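Local atomic coordinates of phospholipase A1 (Streptomyces albidoflavus, PDB entry 4HYQ), a protein that hydrolyses glycerophospholipids as a phospholipase A1, probably releasing the sn-1 acyl chain through the serine chemistry of the GDSL (SGNH) hydrolase family. Residues A[5-10]-A[48-53]; A[18-23]-A[31-36]; A[88-93]-A[103-108]. All coordinates share one frame; numbering follows the deposited sequence.

Contact 1 (A[5-10]-A[48-53]); sequences YVALGD and FDFVAC
Y5 and F48 project side by side from paired strands, each with CG anti to its backbone N. Their ring planes are 16° apart but slid past one another, with centroids 5.3 Å apart and little overlap; the closest approach is Y5 CD2 to F48 CD1 at 3.4 Å. A7 shares this side of the sheet, its CB near the edge of the F48 ring and 3.9 Å from F50 CD1, and P36 of helix 35-43 packs over the group. The strands run parallel in the five-stranded sheet of the SGNH-hydrolase alpha/beta fold, 47-50 forming one margin. Backbone hydrogen bonds from D49 N to Y5 O, A7 N to D49 O (2.9 Å) and V51 N to A7 O join them. A phenylalanine in place of Y5 would probably keep much of the ring packing but leave S77 OG without its hydroxyl partner. On the other face, V6 and D49 pair, and water 1 donates both to Y5 O and to D49 OD2 (2.7 Å). L8 CD2 lies alongside V51 CG2 at 3.7 Å. Further along, C53 N donates to G9 O from 37° above the carbonyl plane, while C53 SG is in a disulfide with C28.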
loop_
_atom_site.group_PDB
_atom_site.type_symbol
_atom_site.label_atom_id
_atom_site.label_comp_id
_atom_site.label_asym_id
_atom_site.label_seq_id
_atom_site.Cartn_x
_atom_site.Cartn_y
_atom_site.Cartn_z
ATOM N N TYR A 5 -6.385 -14.311 -11.006
ATOM C CA TYR A 5 -5.709 -13.154 -10.430
ATOM C C TYR A 5 -6.202 -13.040 -8.992
ATOM O O TYR A 5 -7.416 -13.050 -8.751
ATOM C CB TYR A 5 -6.067 -11.890 -11.218
ATOM C CG TYR A 5 -5.657 -10.582 -10.552
ATOM C CD1 TYR A 5 -4.471 -10.487 -9.820
ATOM C CD2 TYR A 5 -6.440 -9.441 -10.690
ATOM C CE1 TYR A 5 -4.073 -9.272 -9.233
ATOM C CE2 TYR A 5 -6.048 -8.219 -10.122
ATOM C CZ TYR A 5 -4.877 -8.146 -9.403
ATOM O OH TYR A 5 -4.511 -6.930 -8.883
ATOM N N VAL A 6 -5.272 -12.988 -8.044
ATOM C CA VAL A 6 -5.637 -12.830 -6.636
ATOM C C VAL A 6 -4.990 -11.528 -6.165
ATOM O O VAL A 6 -3.785 -11.339 -6.305
ATOM C CB VAL A 6 -5.140 -14.020 -5.770
ATOM C CG1 VAL A 6 -5.479 -13.790 -4.300
ATOM C CG2 VAL A 6 -5.816 -15.323 -6.238
ATOM N N ALA A 7 -5.809 -10.620 -5.634
ATOM C CA ALA A 7 -5.326 -9.326 -5.143
ATOM C C ALA A 7 -5.353 -9.301 -3.615
ATOM O O ALA A 7 -6.417 -9.292 -2.985
ATOM C CB ALA A 7 -6.190 -8.190 -5.717
ATOM N N LEU A 8 -4.160 -9.277 -3.037
ATOM C CA LEU A 8 -3.961 -9.302 -1.587
ATOM C C LEU A 8 -3.532 -7.961 -1.033
ATOM O O LEU A 8 -3.078 -7.080 -1.762
ATOM C CB LEU A 8 -2.822 -10.267 -1.241
ATOM C CG LEU A 8 -2.832 -11.675 -1.832
ATOM C CD1 LEU A 8 -1.468 -12.356 -1.587
ATOM C CD2 LEU A 8 -3.959 -12.474 -1.173
ATOM N N GLY A 9 -3.641 -7.819 0.280
ATOM C CA GLY A 9 -3.117 -6.610 0.870
ATOM C C GLY A 9 -3.950 -5.796 1.820
ATOM O O GLY A 9 -4.946 -6.260 2.387
ATOM N N ASP A 10 -3.494 -4.564 1.992
ATOM C CA ASP A 10 -4.143 -3.619 2.885
ATOM C C ASP A 10 -4.977 -2.565 2.156
ATOM O O ASP A 10 -5.401 -2.762 1.016
ATOM C CB ASP A 10 -3.109 -2.943 3.811
ATOM C CG ASP A 10 -1.969 -2.268 3.044
ATOM O OD1 ASP A 10 -2.166 -1.879 1.865
ATOM O OD2 ASP A 10 -0.877 -2.109 3.641
ATOM N N PHE A 48 -11.057 -13.827 -10.627
ATOM C CA PHE A 48 -10.565 -12.656 -9.914
ATOM C C PHE A 48 -11.066 -12.712 -8.478
ATOM O O PHE A 48 -12.281 -12.714 -8.235
ATOM C CB PHE A 48 -11.067 -11.387 -10.615
ATOM C CG PHE A 48 -10.759 -10.118 -9.871
ATOM C CD1 PHE A 48 -9.493 -9.910 -9.328
ATOM C CD2 PHE A 48 -11.724 -9.130 -9.720
ATOM C CE1 PHE A 48 -9.189 -8.733 -8.636
ATOM C CE2 PHE A 48 -11.434 -7.948 -9.030
ATOM C CZ PHE A 48 -10.158 -7.752 -8.490
ATOM N N ASP A 49 -10.134 -12.813 -7.535
ATOM C CA ASP A 49 -10.485 -12.835 -6.121
ATOM C C ASP A 49 -9.796 -11.647 -5.470
ATOM O O ASP A 49 -8.575 -11.585 -5.387
ATOM C CB ASP A 49 -10.052 -14.135 -5.473
ATOM C CG ASP A 49 -10.824 -15.322 -6.010
ATOM O OD1 ASP A 49 -12.055 -15.366 -5.815
ATOM O OD2 ASP A 49 -10.204 -16.198 -6.641
ATOM N N PHE A 50 -10.616 -10.703 -5.019
ATOM C CA PHE A 50 -10.154 -9.452 -4.413
ATOM C C PHE A 50 -10.345 -9.608 -2.910
ATOM O O PHE A 50 -11.476 -9.515 -2.415
ATOM C CB PHE A 50 -11.036 -8.327 -4.977
ATOM C CG PHE A 50 -10.525 -6.933 -4.747
ATOM C CD1 PHE A 50 -9.332 -6.682 -4.074
ATOM C CD2 PHE A 50 -11.261 -5.858 -5.221
ATOM C CE1 PHE A 50 -8.892 -5.360 -3.874
ATOM C CE2 PHE A 50 -10.831 -4.539 -5.030
ATOM C CZ PHE A 50 -9.649 -4.295 -4.359
ATOM N N VAL A 51 -9.257 -9.861 -2.182
ATOM C CA VAL A 51 -9.362 -10.063 -0.746
ATOM C C VAL A 51 -8.603 -9.074 0.139
ATOM O O VAL A 51 -8.515 -9.268 1.364
ATOM C CB VAL A 51 -8.975 -11.514 -0.360
ATOM C CG1 VAL A 51 -10.010 -12.476 -0.929
ATOM C CG2 VAL A 51 -7.575 -11.862 -0.903
ATOM N N ALA A 52 -8.076 -8.015 -0.475
ATOM C CA ALA A 52 -7.379 -6.968 0.269
ATOM C C ALA A 52 -8.341 -6.369 1.306
ATOM O O ALA A 52 -9.553 -6.307 1.079
ATOM C CB ALA A 52 -6.883 -5.879 -0.700
ATOM N N CYS A 53 -7.796 -5.899 2.420
ATOM C CA CYS A 53 -8.636 -5.369 3.485
ATOM C C CYS A 53 -7.995 -4.191 4.205
ATOM O O CYS A 53 -6.849 -4.269 4.630
ATOM C CB CYS A 53 -8.944 -6.504 4.475
ATOM S SG CYS A 53 -10.212 -6.097 5.729
HETATM O O HOH W 1 -8.459 -15.938 -8.737
#

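Contact 2 (A[18-23]-A[31-36]); sequences AGSYDS and TPKAYP
T31 meets G19 because its chi1 of 159° sets OG1 anti to its own backbone N and CG2 between that N and the carbonyl carbon, which sends the hydroxyl to G19 O and the methyl to the ring of Y21. The same hydroxyl oxygen accepts from K33 N at 2.9 Å, which makes an ST turn, and T31 to A34 form a type I beta turn, closed by A34 N to T31 O, just ahead of helix 35-43. The T31 hydroxyl gives its proton to G19 O at 2.7 Å, nearly in line with the carbonyl (C=O...OG1 angle 162°). One oxygen is thus gripped from two directions, as donor to the 18-23 loop and as acceptor within its own turn, which would fix the rotation of the T31 side chain.

Y21 and T31 cross obliquely, CD2 of the ring lying 3.8 Å from T31 CG2. The ring folds back over its own loop, G19 C lying over the centre of one face, and its OH accepts from G19 N and bonds to G17 N as well. Across the contact P32 CD rests 3.4 Å from S20 O. K33 starts beside A18, the two CB atoms 3.9 Å apart, then runs on as an extended chain beyond CG, past A18 O and the S20 hydroxyl. A18 also touches Q224 of helix 221-235, whereas S20, P32 and K33 are exposed. At the lysine tip the link is made through solvent: water 2 accepts from K33 NZ at 3.0 Å and donates to A18 O at 2.6 Å, and water 3, 2.7 Å from S20 OG, accepts a weak bond from K33 NZ.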
loop_
_atom_site.group_PDB
_atom_site.type_symbol
_atom_site.label_atom_id
_atom_site.label_comp_id
_atom_site.label_asym_id
_atom_site.label_seq_id
_atom_site.Cartn_x
_atom_site.Cartn_y
_atom_site.Cartn_z
ATOM N N ALA A 18 -10.468 5.934 -2.702
ATOM C CA ALA A 18 -10.991 6.033 -4.058
ATOM C C ALA A 18 -12.519 6.127 -4.139
ATOM O O ALA A 18 -13.062 6.392 -5.212
ATOM C CB ALA A 18 -10.482 4.847 -4.896
ATOM N N GLY A 19 -13.205 5.918 -3.015
ATOM C CA GLY A 19 -14.666 5.987 -3.015
ATOM C C GLY A 19 -15.383 4.772 -3.606
ATOM O O GLY A 19 -14.752 3.837 -4.087
ATOM N N SER A 20 -16.715 4.795 -3.567
ATOM C CA SER A 20 -17.550 3.708 -4.099
ATOM C C SER A 20 -17.243 2.342 -3.492
ATOM O O SER A 20 -17.164 1.337 -4.211
ATOM C CB SER A 20 -17.421 3.617 -5.630
ATOM O OG SER A 20 -17.903 4.789 -6.276
ATOM N N TYR A 21 -17.089 2.292 -2.175
ATOM C CA TYR A 21 -16.777 1.025 -1.517
ATOM C C TYR A 21 -17.909 0.024 -1.664
ATOM O O TYR A 21 -19.084 0.394 -1.634
ATOM C CB TYR A 21 -16.470 1.260 -0.036
ATOM C CG TYR A 21 -15.395 2.300 0.135
ATOM C CD1 TYR A 21 -15.665 3.518 0.751
ATOM C CD2 TYR A 21 -14.154 2.134 -0.479
ATOM C CE1 TYR A 21 -14.732 4.562 0.739
ATOM C CE2 TYR A 21 -13.221 3.163 -0.499
ATOM C CZ TYR A 21 -13.515 4.371 0.100
ATOM O OH TYR A 21 -12.620 5.405 -0.002
ATOM N N ASP A 22 -17.580 -1.249 -1.861
ATOM C CA ASP A 22 -18.669 -2.213 -1.957
ATOM C C ASP A 22 -19.117 -2.538 -0.533
ATOM O O ASP A 22 -18.322 -2.938 0.314
ATOM C CB ASP A 22 -18.237 -3.487 -2.681
ATOM C CG ASP A 22 -19.416 -4.411 -2.958
ATOM O OD1 ASP A 22 -19.938 -5.004 -1.996
ATOM O OD2 ASP A 22 -19.844 -4.526 -4.129
ATOM N N SER A 23 -20.399 -2.349 -0.252
ATOM C CA SER A 23 -20.897 -2.603 1.093
ATOM C C SER A 23 -20.629 -4.023 1.576
ATOM O O SER A 23 -20.439 -4.247 2.767
ATOM C CB SER A 23 -22.404 -2.303 1.147
ATOM O OG SER A 23 -22.852 -2.216 2.492
ATOM N N THR A 31 -13.134 -1.510 -3.375
ATOM C CA THR A 31 -13.917 -0.748 -4.339
ATOM C C THR A 31 -13.501 -1.068 -5.767
ATOM O O THR A 31 -12.346 -1.437 -6.018
ATOM C CB THR A 31 -13.774 0.793 -4.111
ATOM O OG1 THR A 31 -14.119 1.489 -5.322
ATOM C CG2 THR A 31 -12.338 1.167 -3.723
ATOM N N PRO A 32 -14.447 -0.967 -6.719
ATOM C CA PRO A 32 -14.141 -1.242 -8.127
ATOM C C PRO A 32 -13.225 -0.182 -8.718
ATOM O O PRO A 32 -12.746 -0.323 -9.849
ATOM C CB PRO A 32 -15.520 -1.265 -8.789
ATOM C CG PRO A 32 -16.321 -0.331 -7.935
ATOM C CD PRO A 32 -15.892 -0.719 -6.540
ATOM N N LYS A 33 -12.971 0.878 -7.950
ATOM C CA LYS A 33 -12.087 1.942 -8.383
ATOM C C LYS A 33 -10.636 1.676 -7.975
ATOM O O LYS A 33 -9.741 2.439 -8.337
ATOM C CB LYS A 33 -12.561 3.296 -7.820
ATOM C CG LYS A 33 -13.958 3.673 -8.325
ATOM C CD LYS A 33 -14.271 5.141 -8.081
ATOM C CE LYS A 33 -15.437 5.582 -8.933
ATOM N NZ LYS A 33 -15.568 7.071 -8.894
ATOM N N ALA A 34 -10.411 0.591 -7.235
ATOM C CA ALA A 34 -9.064 0.215 -6.791
ATOM C C ALA A 34 -8.330 -0.435 -7.973
ATOM O O ALA A 34 -8.968 -1.062 -8.817
ATOM C CB ALA A 34 -9.147 -0.774 -5.638
ATOM N N TYR A 35 -7.002 -0.323 -8.013
ATOM C CA TYR A 35 -6.250 -0.890 -9.134
ATOM C C TYR A 35 -6.494 -2.377 -9.454
ATOM O O TYR A 35 -6.501 -2.745 -10.628
ATOM C CB TYR A 35 -4.729 -0.588 -8.976
ATOM C CG TYR A 35 -3.988 -1.424 -7.965
ATOM C CD1 TYR A 35 -3.529 -2.710 -8.291
ATOM C CD2 TYR A 35 -3.771 -0.953 -6.668
ATOM C CE1 TYR A 35 -2.880 -3.501 -7.354
ATOM C CE2 TYR A 35 -3.120 -1.745 -5.714
ATOM C CZ TYR A 35 -2.683 -3.019 -6.070
ATOM O OH TYR A 35 -2.095 -3.821 -5.134
ATOM N N PRO A 36 -6.718 -3.252 -8.448
ATOM C CA PRO A 36 -6.945 -4.658 -8.830
ATOM C C PRO A 36 -8.224 -4.832 -9.644
ATOM O O PRO A 36 -8.268 -5.597 -10.618
ATOM C CB PRO A 36 -7.049 -5.386 -7.490
ATOM C CG PRO A 36 -6.282 -4.497 -6.541
ATOM C CD PRO A 36 -6.700 -3.112 -6.980
HETATM O O HOH W 2 -14.429 8.335 -6.379
HETATM O O HOH W 3 -16.723 7.214 -5.779
#

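Contact 3 (A[88-93]-A[103-108]); sequences ADVMTT and IARVNT
R105 reaches across to D89, V90 and T93, and each part of its side chain meets something different. CB touches the methyl of T93, 3.8 Å from its CG2. CG, anti to the backbone N, packs against CG2 and CA of V90, and also passes T93 OG1 and CB. The chain then bends at chi2, which carries CD to within 3.8 Å of D89 OD2 and turns the guanidinium toward the carboxylate.

NE makes the main link of the salt bridge, donating to D89 OD2 at 2.8 Å with an N-H...O angle of 159°. The oxygen lies at the guanidinium edge, near its plane, and is approached on its anti side; the carboxylate and guanidinium planes are 50° apart. This pair joins two consecutive helices, 87-96 and 99-115, which form an antiparallel helical hairpin: the axes of the two segments are 9.1 Å apart with their directions at 170°. R105 NH2 adds a weak bond to the same D89 OD2 at 3.3 Å, so both nitrogens converge on a single oxygen. CZ and NH1 lie by V90 CG2, which covers one guanidinium face from 3.5 Å above the plane, toward its rim.

Deeper in the interface V90 CG1 meets V106 CG2 at 3.8 Å, the side chains crossing at about a right angle, and V106 also touches A167 of helix 158-181. The hydroxyl of T93 turns back to its own helix, donating to D89 O, which T93 N reaches from the opposite face of the carbonyl plane.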
loop_
_atom_site.group_PDB
_atom_site.type_symbol
_atom_site.label_atom_id
_atom_site.label_comp_id
_atom_site.label_asym_id
_atom_site.label_seq_id
_atom_site.Cartn_x
_atom_site.Cartn_y
_atom_site.Cartn_z
ATOM N N ALA A 88 -0.200 4.120 10.814
ATOM C CA ALA A 88 -1.429 4.860 11.090
ATOM C C ALA A 88 -1.270 5.550 12.457
ATOM O O ALA A 88 -1.667 6.701 12.626
ATOM C CB ALA A 88 -2.626 3.926 11.107
ATOM N N ASP A 89 -0.689 4.843 13.427
ATOM C CA ASP A 89 -0.451 5.411 14.754
ATOM C C ASP A 89 0.591 6.518 14.628
ATOM O O ASP A 89 0.516 7.536 15.306
ATOM C CB ASP A 89 0.067 4.347 15.730
ATOM C CG ASP A 89 0.205 4.879 17.159
ATOM O OD1 ASP A 89 -0.817 5.325 17.720
ATOM O OD2 ASP A 89 1.327 4.862 17.720
ATOM N N VAL A 90 1.583 6.311 13.767
ATOM C CA VAL A 90 2.607 7.331 13.554
ATOM C C VAL A 90 1.953 8.610 13.032
ATOM O O VAL A 90 2.231 9.713 13.524
ATOM C CB VAL A 90 3.670 6.862 12.532
ATOM C CG1 VAL A 90 4.544 8.032 12.099
ATOM C CG2 VAL A 90 4.535 5.748 13.159
ATOM N N MET A 91 1.079 8.465 12.041
ATOM C CA MET A 91 0.429 9.645 11.477
ATOM C C MET A 91 -0.467 10.337 12.510
ATOM O O MET A 91 -0.519 11.562 12.553
ATOM C CB MET A 91 -0.373 9.280 10.222
ATOM C CG MET A 91 0.481 8.712 9.080
ATOM S SD MET A 91 2.095 9.532 8.894
ATOM C CE MET A 91 1.640 11.039 8.153
ATOM N N THR A 92 -1.156 9.568 13.350
ATOM C CA THR A 92 -2.004 10.169 14.378
ATOM C C THR A 92 -1.118 10.985 15.322
ATOM O O THR A 92 -1.454 12.109 15.695
ATOM C CB THR A 92 -2.765 9.086 15.173
ATOM O OG1 THR A 92 -3.629 8.375 14.278
ATOM C CG2 THR A 92 -3.602 9.708 16.293
ATOM N N THR A 93 0.027 10.420 15.699
ATOM C CA THR A 93 0.953 11.110 16.588
ATOM C C THR A 93 1.484 12.396 15.963
ATOM O O THR A 93 1.530 13.446 16.612
ATOM C CB THR A 93 2.141 10.192 16.950
ATOM O OG1 THR A 93 1.646 9.071 17.694
ATOM C CG2 THR A 93 3.187 10.945 17.780
ATOM N N ILE A 103 8.816 12.937 15.524
ATOM C CA ILE A 103 10.123 12.368 15.172
ATOM C C ILE A 103 10.429 11.103 15.949
ATOM O O ILE A 103 10.870 10.095 15.376
ATOM C CB ILE A 103 11.262 13.373 15.435
ATOM C CG1 ILE A 103 11.009 14.662 14.652
ATOM C CG2 ILE A 103 12.603 12.749 15.083
ATOM C CD1 ILE A 103 10.753 14.473 13.178
ATOM N N ALA A 104 10.206 11.159 17.255
ATOM C CA ALA A 104 10.449 10.019 18.116
ATOM C C ALA A 104 9.601 8.827 17.678
ATOM O O ALA A 104 10.098 7.703 17.588
ATOM C CB ALA A 104 10.138 10.383 19.562
ATOM N N ARG A 105 8.317 9.064 17.414
ATOM C CA ARG A 105 7.445 7.977 16.987
ATOM C C ARG A 105 7.867 7.425 15.623
ATOM O O ARG A 105 7.833 6.210 15.394
ATOM C CB ARG A 105 5.988 8.448 16.926
ATOM C CG ARG A 105 5.014 7.348 16.568
ATOM C CD ARG A 105 4.859 6.351 17.708
ATOM N NE ARG A 105 4.075 5.174 17.343
ATOM C CZ ARG A 105 4.514 4.180 16.572
ATOM N NH1 ARG A 105 5.741 4.215 16.069
ATOM N NH2 ARG A 105 3.731 3.134 16.324
ATOM N N VAL A 106 8.251 8.315 14.715
ATOM C CA VAL A 106 8.698 7.885 13.394
ATOM C C VAL A 106 9.940 7.008 13.566
ATOM O O VAL A 106 10.073 5.976 12.914
ATOM C CB VAL A 106 9.103 9.079 12.495
ATOM C CG1 VAL A 106 9.882 8.576 11.291
ATOM C CG2 VAL A 106 7.867 9.836 12.015
ATOM N N ASN A 107 10.853 7.423 14.441
ATOM C CA ASN A 107 12.080 6.650 14.631
ATOM C C ASN A 107 11.829 5.260 15.187
ATOM O O ASN A 107 12.531 4.307 14.833
ATOM C CB ASN A 107 13.071 7.411 15.520
ATOM C CG ASN A 107 13.694 8.591 14.807
ATOM O OD1 ASN A 107 13.709 8.649 13.579
ATOM N ND2 ASN A 107 14.231 9.534 15.575
ATOM N N THR A 108 10.831 5.135 16.055
ATOM C CA THR A 108 10.490 3.837 16.610
ATOM C C THR A 108 9.949 2.957 15.478
ATOM O O THR A 108 10.240 1.758 15.421
ATOM C CB THR A 108 9.434 3.957 17.733
ATOM O OG1 THR A 108 10.022 4.595 18.870
ATOM C CG2 THR A 108 8.931 2.593 18.143
#

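In the fold
From the N terminus the chain first lays down strand 4-9, passes through the loop holding 18-23, turns at 31-34 into helix 35-43 and returns along strand 47-50. Contact 1 closes this excursion, and contact 2, a shorter closure, is nested within it. The two touch: F50 CE2 lies 3.6 Å from T31 O, and P36 is shared between them, so the turn and the start of the helix lie over the edge strand 47-50 and its neighbour 4-9. Contact 3 follows in series, closing a hairpin between helices 87-96 and 99-115. Its centre is about 28 Å from either other centre, and it lies across the chain's centre from contact 1.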